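PDB 3GO2: putative L-alanine-DL-glutamate epimerase from Burkholderia xenovorans, which binds magnesium and is probably a racemase or epimerase of the mandelate racemase/muconate lactonizing enzyme family. Local coordinates for residues 122-127 and 343-348; 126-131 and 163-168; 217-222 and 243-248. One frame throughout, in Å; residues are numbered along the deposited sequence.

Interaction 1: residues 122-127 and 343-348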
loop_
_atom_site.group_PDB
_atom_site.type_symbol
_atom_site.label_atom_id
_atom_site.label_comp_id
_atom_site.label_asym_id
_atom_site.label_seq_id
_atom_site.Cartn_x
_atom_site.Cartn_y
_atom_site.Cartn_z
ATOM N N TYR A 122 -31.818 0.075 -22.050
ATOM C CA TYR A 122 -31.604 1.390 -22.642
ATOM C C TYR A 122 -31.463 1.228 -24.147
ATOM O O TYR A 122 -30.942 0.217 -24.628
ATOM C CB TYR A 122 -30.402 2.116 -22.023
ATOM C CG TYR A 122 -28.993 1.580 -22.274
ATOM C CD1 TYR A 122 -28.258 1.975 -23.391
ATOM C CD2 TYR A 122 -28.394 0.704 -21.377
ATOM C CE1 TYR A 122 -26.975 1.514 -23.614
ATOM C CE2 TYR A 122 -27.092 0.257 -21.583
ATOM C CZ TYR A 122 -26.388 0.668 -22.687
ATOM O OH TYR A 122 -25.100 0.198 -22.889
ATOM N N TRP A 123 -31.995 2.197 -24.884
ATOM C CA TRP A 123 -31.905 2.238 -26.324
ATOM C C TRP A 123 -30.536 2.821 -26.670
ATOM O O TRP A 123 -30.286 4.031 -26.487
ATOM C CB TRP A 123 -33.068 3.091 -26.882
ATOM C CG TRP A 123 -33.069 3.369 -28.350
ATOM C CD1 TRP A 123 -32.059 3.163 -29.251
ATOM C CD2 TRP A 123 -34.152 3.950 -29.098
ATOM N NE1 TRP A 123 -32.442 3.589 -30.500
ATOM C CE2 TRP A 123 -33.720 4.080 -30.430
ATOM C CE3 TRP A 123 -35.440 4.374 -28.758
ATOM C CZ2 TRP A 123 -34.547 4.608 -31.449
ATOM C CZ3 TRP A 123 -36.257 4.895 -29.763
ATOM C CH2 TRP A 123 -35.806 5.003 -31.082
ATOM N N SER A 124 -29.662 1.942 -27.146
ATOM C CA SER A 124 -28.264 2.294 -27.400
ATOM C C SER A 124 -28.037 2.870 -28.788
ATOM O O SER A 124 -28.911 2.788 -29.660
ATOM C CB SER A 124 -27.401 1.063 -27.148
ATOM O OG SER A 124 -26.033 1.404 -26.978
ATOM N N HIS A 125 -26.864 3.455 -29.010
ATOM C CA HIS A 125 -26.549 4.086 -30.307
ATOM C C HIS A 125 -27.688 4.979 -30.796
ATOM O O HIS A 125 -28.153 4.891 -31.964
ATOM C CB HIS A 125 -26.191 3.026 -31.324
ATOM C CG HIS A 125 -25.060 2.161 -30.857
ATOM N ND1 HIS A 125 -25.265 0.937 -30.261
ATOM C CD2 HIS A 125 -23.726 2.398 -30.792
ATOM C CE1 HIS A 125 -24.099 0.437 -29.886
ATOM N NE2 HIS A 125 -23.150 1.299 -30.200
ATOM N N CYS A 126 -28.086 5.855 -29.884
ATOM C CA CYS A 126 -29.265 6.707 -30.024
ATOM C C CYS A 126 -28.868 8.144 -29.761
ATOM O O CYS A 126 -28.793 8.557 -28.600
ATOM C CB CYS A 126 -30.309 6.279 -29.003
ATOM S SG CYS A 126 -31.845 7.286 -29.082
ATOM N N PRO A 127 -28.659 8.939 -30.816
ATOM C CA PRO A 127 -28.969 8.751 -32.250
ATOM C C PRO A 127 -27.807 8.273 -33.134
ATOM O O PRO A 127 -27.811 8.443 -34.367
ATOM C CB PRO A 127 -29.419 10.162 -32.672
ATOM C CG PRO A 127 -28.677 11.088 -31.716
ATOM C CD PRO A 127 -28.171 10.310 -30.550
ATOM N N GLU A 343 -28.272 -3.176 -22.296
ATOM C CA GLU A 343 -28.165 -2.488 -23.571
ATOM C C GLU A 343 -28.963 -3.179 -24.658
ATOM O O GLU A 343 -28.960 -4.380 -24.746
ATOM C CB GLU A 343 -26.687 -2.497 -24.012
ATOM C CG GLU A 343 -26.431 -1.699 -25.290
ATOM C CD GLU A 343 -24.973 -1.671 -25.693
ATOM O OE1 GLU A 343 -24.206 -2.559 -25.245
ATOM O OE2 GLU A 343 -24.604 -0.752 -26.459
ATOM N N THR A 344 -29.591 -2.413 -25.541
ATOM C CA THR A 344 -30.090 -3.005 -26.785
ATOM C C THR A 344 -30.177 -1.914 -27.845
ATOM O O THR A 344 -30.357 -0.749 -27.508
ATOM C CB THR A 344 -31.458 -3.710 -26.575
ATOM O OG1 THR A 344 -31.699 -4.612 -27.646
ATOM C CG2 THR A 344 -32.601 -2.698 -26.480
ATOM N N ASP A 345 -30.051 -2.293 -29.106
ATOM C CA ASP A 345 -30.269 -1.349 -30.217
ATOM C C ASP A 345 -31.712 -1.493 -30.634
ATOM O O ASP A 345 -32.192 -2.597 -30.942
ATOM C CB ASP A 345 -29.334 -1.657 -31.391
ATOM C CG ASP A 345 -27.895 -1.245 -31.122
ATOM O OD1 ASP A 345 -27.664 -0.279 -30.358
ATOM O OD2 ASP A 345 -26.978 -1.857 -31.715
ATOM N N ILE A 346 -32.427 -0.380 -30.644
ATOM C CA ILE A 346 -33.825 -0.390 -31.053
ATOM C C ILE A 346 -33.938 -0.122 -32.566
ATOM O O ILE A 346 -34.923 -0.537 -33.200
ATOM C CB ILE A 346 -34.642 0.597 -30.173
ATOM C CG1 ILE A 346 -34.760 0.070 -28.733
ATOM C CG2 ILE A 346 -36.023 0.845 -30.747
ATOM C CD1 ILE A 346 -35.353 -1.341 -28.591
ATOM N N ASP A 347 -32.935 0.548 -33.135
ATOM C CA ASP A 347 -32.809 0.702 -34.591
ATOM C C ASP A 347 -32.369 -0.637 -35.188
ATOM O O ASP A 347 -31.292 -1.157 -34.850
ATOM C CB ASP A 347 -31.816 1.797 -34.960
ATOM C CG ASP A 347 -32.215 3.170 -34.424
ATOM O OD1 ASP A 347 -33.217 3.731 -34.931
ATOM O OD2 ASP A 347 -31.519 3.671 -33.496
ATOM N N ARG A 348 -33.211 -1.193 -36.071
ATOM C CA ARG A 348 -32.932 -2.495 -36.673
ATOM C C ARG A 348 -32.873 -2.398 -38.184
ATOM O O ARG A 348 -33.531 -1.556 -38.812
ATOM C CB ARG A 348 -33.974 -3.553 -36.298
ATOM C CG ARG A 348 -34.319 -3.716 -34.814
ATOM C CD ARG A 348 -33.104 -3.843 -33.916
ATOM N NE ARG A 348 -32.276 -4.998 -34.218
ATOM C CZ ARG A 348 -31.269 -5.406 -33.437
ATOM N NH1 ARG A 348 -30.541 -6.456 -33.756
ATOM N NH2 ARG A 348 -30.988 -4.755 -32.315
HETATM O O HOH W 1 -30.280 1.633 -31.825
HETATM O O HOH W 2 -29.934 5.942 -33.561
#
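Tyr-122 and Trp-123 pair in parallel with Glu-343 and Thr-344, joining the first strand of the enolase-type (β/α)7β barrel to the last and so closing it. Two backbone bonds carry the seam: Thr-344 N gives to Tyr-122 O (3.1 Å), and Ser-124 N gives to Thr-344 O over 2.8 Å. On the face holding Tyr-122 and Glu-343, the glutamate CA lies over the phenol ring, displaced toward its rim, while CB and CG rest against OH; that hydroxyl is hydrogen-bonded to Lys-163. The glutamate CG stands anti to its backbone N (chi1 -175°) and the chain stays extended beyond it. At its end OE2 takes the Ser-124 OG proton at 2.6 Å on the anti lone pair, and OE1 accepts from Asn-319 N. Beyond the strands, His-125 ND1 donates to Asp-345 OD1 over 2.7 Å. This bond lies close to the imidazole plane and meets the syn lone pair of a carboxylate turned 66° from the ring. It braces a histidine seen to bind fumarate and 2-oxoglutarate in this protein, and Trp-129 stacks on the same ring. Trp-123, with Thr-344 on the other face, is sandwiched: Ile-346 CB sits centrally over the indole, 3.5 Å from the centroid of the five-membered ring, and Cys-126 SG lies off-centre across the opposite face. Arg-130 forms a salt bridge with Asp-347 OD1. The partner oxygen, OD2, is gripped three times: by a water that also donates to Ser-124 O, by a second water bound to His-125 O, and by Trp-123 NE1 (3.1 Å), whose N-H points in the indole plane but meets the carboxylate from 56° above its own.

Interaction 2: residues 126-131 and 163-168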
loop_
_atom_site.group_PDB
_atom_site.type_symbol
_atom_site.label_atom_id
_atom_site.label_comp_id
_atom_site.label_asym_id
_atom_site.label_seq_id
_atom_site.Cartn_x
_atom_site.Cartn_y
_atom_site.Cartn_z
ATOM N N CYS A 126 -28.086 5.855 -29.884
ATOM C CA CYS A 126 -29.265 6.707 -30.024
ATOM C C CYS A 126 -28.868 8.144 -29.761
ATOM O O CYS A 126 -28.793 8.557 -28.600
ATOM C CB CYS A 126 -30.309 6.279 -29.003
ATOM S SG CYS A 126 -31.845 7.286 -29.082
ATOM N N PRO A 127 -28.659 8.939 -30.816
ATOM C CA PRO A 127 -28.969 8.751 -32.250
ATOM C C PRO A 127 -27.807 8.273 -33.134
ATOM O O PRO A 127 -27.811 8.443 -34.367
ATOM C CB PRO A 127 -29.419 10.162 -32.672
ATOM C CG PRO A 127 -28.677 11.088 -31.716
ATOM C CD PRO A 127 -28.171 10.310 -30.550
ATOM N N THR A 128 -26.808 7.649 -32.512
ATOM C CA THR A 128 -25.597 7.265 -33.206
ATOM C C THR A 128 -25.795 6.499 -34.520
ATOM O O THR A 128 -25.166 6.833 -35.526
ATOM C CB THR A 128 -24.729 6.454 -32.242
ATOM O OG1 THR A 128 -24.591 7.184 -31.028
ATOM C CG2 THR A 128 -23.389 6.099 -32.830
ATOM N N TRP A 129 -26.655 5.480 -34.500
ATOM C CA TRP A 129 -26.971 4.696 -35.685
ATOM C C TRP A 129 -27.644 5.524 -36.784
ATOM O O TRP A 129 -27.308 5.367 -37.939
ATOM C CB TRP A 129 -27.849 3.501 -35.311
ATOM C CG TRP A 129 -27.139 2.253 -34.827
ATOM C CD1 TRP A 129 -27.739 1.059 -34.533
ATOM C CD2 TRP A 129 -25.734 2.058 -34.579
ATOM N NE1 TRP A 129 -26.806 0.145 -34.115
ATOM C CE2 TRP A 129 -25.572 0.732 -34.131
ATOM C CE3 TRP A 129 -24.609 2.881 -34.661
ATOM C CZ2 TRP A 129 -24.330 0.202 -33.767
ATOM C CZ3 TRP A 129 -23.376 2.352 -34.326
ATOM C CH2 TRP A 129 -23.246 1.023 -33.878
ATOM N N ARG A 130 -28.571 6.404 -36.424
ATOM C CA ARG A 130 -29.213 7.263 -37.428
ATOM C C ARG A 130 -28.279 8.312 -37.996
ATOM O O ARG A 130 -28.481 8.798 -39.100
ATOM C CB ARG A 130 -30.473 7.926 -36.857
ATOM C CG ARG A 130 -31.571 6.926 -36.566
ATOM C CD ARG A 130 -32.753 7.521 -35.836
ATOM N NE ARG A 130 -33.676 6.485 -35.405
ATOM C CZ ARG A 130 -34.932 6.695 -35.022
ATOM N NH1 ARG A 130 -35.435 7.928 -35.006
ATOM N NH2 ARG A 130 -35.678 5.676 -34.660
ATOM N N ILE A 131 -27.252 8.688 -37.249
ATOM C CA ILE A 131 -26.274 9.638 -37.753
ATOM C C ILE A 131 -25.216 8.946 -38.606
ATOM O O ILE A 131 -24.857 9.425 -39.698
ATOM C CB ILE A 131 -25.555 10.376 -36.600
ATOM C CG1 ILE A 131 -26.535 11.231 -35.783
ATOM C CG2 ILE A 131 -24.371 11.205 -37.131
ATOM C CD1 ILE A 131 -25.930 11.738 -34.491
ATOM N N LYS A 163 -28.559 5.917 -24.932
ATOM C CA LYS A 163 -27.125 6.148 -24.926
ATOM C C LYS A 163 -26.638 6.765 -26.209
ATOM O O LYS A 163 -26.964 6.286 -27.279
ATOM C CB LYS A 163 -26.368 4.859 -24.676
ATOM C CG LYS A 163 -24.894 5.097 -24.345
ATOM C CD LYS A 163 -24.147 3.855 -23.807
ATOM C CE LYS A 163 -23.700 2.864 -24.878
ATOM N NZ LYS A 163 -23.049 1.633 -24.290
ATOM N N THR A 164 -25.841 7.822 -26.095
ATOM C CA THR A 164 -25.218 8.443 -27.258
ATOM C C THR A 164 -23.688 8.380 -27.157
ATOM O O THR A 164 -23.135 7.898 -26.166
ATOM C CB THR A 164 -25.687 9.920 -27.449
ATOM O OG1 THR A 164 -25.311 10.362 -28.756
ATOM C CG2 THR A 164 -25.135 10.859 -26.342
ATOM N N ASN A 165 -23.031 8.886 -28.189
ATOM C CA ASN A 165 -21.563 8.910 -28.290
ATOM C C ASN A 165 -21.131 10.370 -28.529
ATOM O O ASN A 165 -21.847 11.300 -28.127
ATOM C CB ASN A 165 -21.105 7.980 -29.394
ATOM C CG ASN A 165 -21.486 6.526 -29.143
ATOM O OD1 ASN A 165 -20.649 5.709 -28.679
ATOM N ND2 ASN A 165 -22.724 6.184 -29.433
ATOM N N ILE A 166 -19.973 10.581 -29.134
ATOM C CA ILE A 166 -19.423 11.930 -29.314
ATOM C C ILE A 166 -19.615 12.384 -30.766
ATOM O O ILE A 166 -19.160 11.702 -31.703
ATOM C CB ILE A 166 -17.919 12.011 -28.975
ATOM C CG1 ILE A 166 -17.605 11.304 -27.650
ATOM C CG2 ILE A 166 -17.449 13.506 -28.936
ATOM C CD1 ILE A 166 -16.106 11.157 -27.373
ATOM N N PHE A 167 -20.255 13.551 -30.921
ATOM C CA PHE A 167 -20.572 14.099 -32.228
ATOM C C PHE A 167 -20.184 15.552 -32.369
ATOM O O PHE A 167 -20.385 16.355 -31.453
ATOM C CB PHE A 167 -22.062 13.931 -32.548
ATOM C CG PHE A 167 -22.429 12.524 -32.783
ATOM C CD1 PHE A 167 -22.173 11.937 -34.013
ATOM C CD2 PHE A 167 -22.932 11.739 -31.758
ATOM C CE1 PHE A 167 -22.459 10.611 -34.202
ATOM C CE2 PHE A 167 -23.209 10.406 -31.976
ATOM C CZ PHE A 167 -22.967 9.869 -33.197
ATOM N N ILE A 168 -19.642 15.842 -33.556
ATOM C CA ILE A 168 -19.240 17.179 -33.955
ATOM C C ILE A 168 -20.285 17.745 -34.921
ATOM O O ILE A 168 -20.474 17.220 -36.041
ATOM C CB ILE A 168 -17.885 17.166 -34.667
ATOM C CG1 ILE A 168 -16.833 16.412 -33.836
ATOM C CG2 ILE A 168 -17.462 18.639 -35.029
ATOM C CD1 ILE A 168 -16.634 16.937 -32.418
#
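Thr-128 and Asn-165 meet through one short hydrogen bond, Asn-165 ND2 to Thr-128 OG1 at 2.7 Å, the two side chains crossing at about a right angle. The hydroxyl oxygen lies somewhat out of the amide plane and the bond is bent, 145° at the hydrogen. The same OG1 sits at the edge of the Phe-167 ring, 3.6 Å from CE2. Over the centre of that ring comes the tip of Ile-131: CD1, carried out anti to CA (chi2 168°), stands 3.6 Å from the centroid, and CG2 presses on CE1. Threonine and isoleucine, one helical turn apart, thus hold the phenyl at edge and face. Behind this shell, Cys-126 N donates to Lys-163 O (2.9 Å), tying the loop to the second barrel strand. A cis peptide turns the chain into Pro-127, the N-cap residue of helix 128-132; Pro-127 CD rests 3.4 Å from Thr-164 OG1, a hydroxyl bonded to His-202. Further out, His-202 also meets the Phe-167 ring, and Lys-163 reaches a salt bridge with Glu-245. Asn-165 is seen to bind fumarate in a structure of this protein, though none is bound here. Its ND2 is committed to the helix while OD1 accepts a weak bond from Asn-221 ND2; with a partner at each end, the amide's rotation is probably fixed, its oxygen toward the neighbouring strand end.

Interaction 3: residues 217-222 and 243-248. With MG (magnesium ion), chain B.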
loop_
_atom_site.group_PDB
_atom_site.type_symbol
_atom_site.label_atom_id
_atom_site.label_comp_id
_atom_site.label_asym_id
_atom_site.label_seq_id
_atom_site.Cartn_x
_atom_site.Cartn_y
_atom_site.Cartn_z
ATOM N N LEU A 217 -27.308 8.218 -21.122
ATOM C CA LEU A 217 -25.995 7.601 -20.943
ATOM C C LEU A 217 -25.071 8.186 -22.005
ATOM O O LEU A 217 -25.496 8.435 -23.146
ATOM C CB LEU A 217 -26.078 6.076 -21.124
ATOM C CG LEU A 217 -26.830 5.253 -20.076
ATOM C CD1 LEU A 217 -28.382 5.567 -19.985
ATOM C CD2 LEU A 217 -26.600 3.798 -20.425
ATOM N N LEU A 218 -23.797 8.369 -21.652
ATOM C CA LEU A 218 -22.797 8.916 -22.555
ATOM C C LEU A 218 -21.645 7.919 -22.681
ATOM O O LEU A 218 -21.024 7.574 -21.690
ATOM C CB LEU A 218 -22.265 10.252 -22.065
ATOM C CG LEU A 218 -21.143 10.897 -22.890
ATOM C CD1 LEU A 218 -21.577 11.183 -24.356
ATOM C CD2 LEU A 218 -20.662 12.192 -22.206
ATOM N N ASP A 219 -21.380 7.460 -23.888
ATOM C CA ASP A 219 -20.274 6.526 -24.129
ATOM C C ASP A 219 -19.142 7.269 -24.815
ATOM O O ASP A 219 -19.280 7.788 -25.948
ATOM C CB ASP A 219 -20.781 5.366 -24.989
ATOM C CG ASP A 219 -19.838 4.185 -25.056
ATOM O OD1 ASP A 219 -18.691 4.268 -24.558
ATOM O OD2 ASP A 219 -20.259 3.161 -25.658
ATOM N N LEU A 220 -18.000 7.278 -24.136
ATOM C CA LEU A 220 -16.778 7.854 -24.657
ATOM C C LEU A 220 -15.803 6.844 -25.248
ATOM O O LEU A 220 -14.764 7.233 -25.792
ATOM C CB LEU A 220 -16.090 8.645 -23.553
ATOM C CG LEU A 220 -16.953 9.691 -22.878
ATOM C CD1 LEU A 220 -16.159 10.351 -21.698
ATOM C CD2 LEU A 220 -17.450 10.745 -23.902
ATOM N N ASN A 221 -16.134 5.554 -25.145
ATOM C CA ASN A 221 -15.301 4.483 -25.654
ATOM C C ASN A 221 -13.835 4.699 -25.207
ATOM O O ASN A 221 -13.603 4.944 -24.035
ATOM C CB ASN A 221 -15.463 4.326 -27.165
ATOM C CG ASN A 221 -16.836 3.805 -27.567
ATOM O OD1 ASN A 221 -17.083 2.582 -27.610
ATOM N ND2 ASN A 221 -17.715 4.708 -27.861
ATOM N N PHE A 222 -12.880 4.606 -26.136
ATOM C CA PHE A 222 -11.470 4.805 -25.826
ATOM C C PHE A 222 -10.982 6.159 -26.377
ATOM O O PHE A 222 -9.822 6.283 -26.754
ATOM C CB PHE A 222 -10.604 3.725 -26.495
ATOM C CG PHE A 222 -10.738 2.306 -25.946
ATOM C CD1 PHE A 222 -9.821 1.813 -25.007
ATOM C CD2 PHE A 222 -11.658 1.419 -26.491
ATOM C CE1 PHE A 222 -9.880 0.484 -24.586
ATOM C CE2 PHE A 222 -11.717 0.105 -26.063
ATOM C CZ PHE A 222 -10.819 -0.367 -25.129
ATOM N N TRP A 243 -24.796 7.290 -16.719
ATOM C CA TRP A 243 -23.410 6.926 -16.608
ATOM C C TRP A 243 -22.585 7.616 -17.689
ATOM O O TRP A 243 -23.114 8.036 -18.733
ATOM C CB TRP A 243 -23.196 5.403 -16.579
ATOM C CG TRP A 243 -23.257 4.581 -17.848
ATOM C CD1 TRP A 243 -22.776 4.904 -19.093
ATOM C CD2 TRP A 243 -23.733 3.242 -17.935
ATOM N NE1 TRP A 243 -22.956 3.854 -19.957
ATOM C CE2 TRP A 243 -23.525 2.808 -19.266
ATOM C CE3 TRP A 243 -24.293 2.340 -17.004
ATOM C CZ2 TRP A 243 -23.888 1.538 -19.694
ATOM C CZ3 TRP A 243 -24.651 1.088 -17.429
ATOM C CH2 TRP A 243 -24.449 0.686 -18.773
ATOM N N VAL A 244 -21.277 7.679 -17.442
ATOM C CA VAL A 244 -20.296 8.031 -18.465
ATOM C C VAL A 244 -19.394 6.802 -18.605
ATOM O O VAL A 244 -18.801 6.314 -17.646
ATOM C CB VAL A 244 -19.454 9.246 -18.097
ATOM C CG1 VAL A 244 -18.412 9.516 -19.186
ATOM C CG2 VAL A 244 -20.335 10.443 -17.875
ATOM N N GLU A 245 -19.363 6.275 -19.820
ATOM C CA GLU A 245 -18.703 5.026 -20.136
ATOM C C GLU A 245 -17.355 5.282 -20.771
ATOM O O GLU A 245 -17.251 5.996 -21.788
ATOM C CB GLU A 245 -19.614 4.241 -21.081
ATOM C CG GLU A 245 -19.202 2.859 -21.405
ATOM C CD GLU A 245 -20.291 2.097 -22.211
ATOM O OE1 GLU A 245 -19.948 1.054 -22.794
ATOM O OE2 GLU A 245 -21.479 2.507 -22.223
ATOM N N ILE A 246 -16.320 4.717 -20.141
ATOM C CA ILE A 246 -14.936 4.948 -20.533
ATOM C C ILE A 246 -14.218 3.605 -20.556
ATOM O O ILE A 246 -14.093 2.978 -19.521
ATOM C CB ILE A 246 -14.218 5.861 -19.532
ATOM C CG1 ILE A 246 -14.873 7.248 -19.482
ATOM C CG2 ILE A 246 -12.703 5.979 -19.899
ATOM C CD1 ILE A 246 -14.337 8.197 -18.393
ATOM N N ASP A 247 -13.760 3.178 -21.729
ATOM C CA ASP A 247 -12.926 1.997 -21.852
ATOM C C ASP A 247 -11.471 2.416 -21.667
ATOM O O ASP A 247 -11.035 3.441 -22.174
ATOM C CB ASP A 247 -13.152 1.315 -23.191
ATOM C CG ASP A 247 -14.541 0.806 -23.324
ATOM O OD1 ASP A 247 -14.950 -0.021 -22.477
ATOM O OD2 ASP A 247 -15.229 1.256 -24.261
ATOM N N SER A 248 -10.726 1.606 -20.927
ATOM C CA SER A 248 -9.352 1.920 -20.576
ATOM C C SER A 248 -8.611 0.655 -20.233
ATOM O O SER A 248 -9.169 -0.242 -19.568
ATOM C CB SER A 248 -9.354 2.826 -19.340
ATOM O OG SER A 248 -8.029 3.174 -18.966
HETATM MG MG MG B . -19.699 0.946 -25.411
HETATM O O HOH W 3 -17.781 1.753 -24.250
HETATM O O HOH W 4 -15.189 0.544 -26.779
HETATM O O HOH W 5 -19.162 0.698 -27.099
#
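Leu-217 packs against Trp-243 beneath the metal site, on neighbouring parallel strands of the barrel joined as a β-α-β unit through helix 226-235. Leucine CD2 lies over the indole face, displaced toward its rim and 3.4 Å from CE2. Val-244, on the opposite face with Leu-218, is pressed tightly at CG1 by Leu-220 CD1. The backbones zip together between these layers: Leu-218 N gives to Trp-243 O, Glu-245 N to Leu-218 O, and Leu-220 N to Glu-245 O at 2.8 Å. Past the strand ends Asp-247 N bonds to Asn-221 O, and Asp-247 CB sits centrally over the Phe-222 ring, 3.4 Å from its centroid. Toward the barrel mouth the contact turns acidic. Glu-245 CG is anti to its N (chi1 -173°), the extended chain carrying its carboxylate to the metal. The carboxylates of Asp-219 and Glu-245 stack with planes 14° apart; the shared cation and Lys-163, salt-bridged to Glu-245 OE2, probably ease the repulsion between these like charges. Trp-243 NE1 adds a weak bond to that same OE2. Asp-219 OD1 accepts Asn-221 N in an Asx turn, which helps fix the carboxylate's orientation. Glu-269 completes the protein ligands of magnesium; Asp-219 OD2 binds the ion at 2.3 Å, Glu-245 OE1 binds it at a longer 2.6 Å, and a water 2.4 Å from the metal also reaches Asp-219 OD1 and Asp-247 OD2.

How the interactions relate
All three contacts are buried and lie around the mouth of one barrel, but they hold different elements. Interaction 1 closes the barrel between its first and last strands, interaction 2 seats the short helix after the first strand on the second, and interaction 3 pairs the third with the fourth. Interactions 1 and 2 share Cys-126 and Pro-127, and strand 161-168 lies beside strand 215-219 of interaction 3. Their chemistry shifts accordingly: CH-pi packing and hydrogen bonds to carboxylates in the first, a small amide-hydroxyl link with apolar packing in the second, metal-binding acids in the third. Lys-163 is the common hub, touching Tyr-122 and Glu-245.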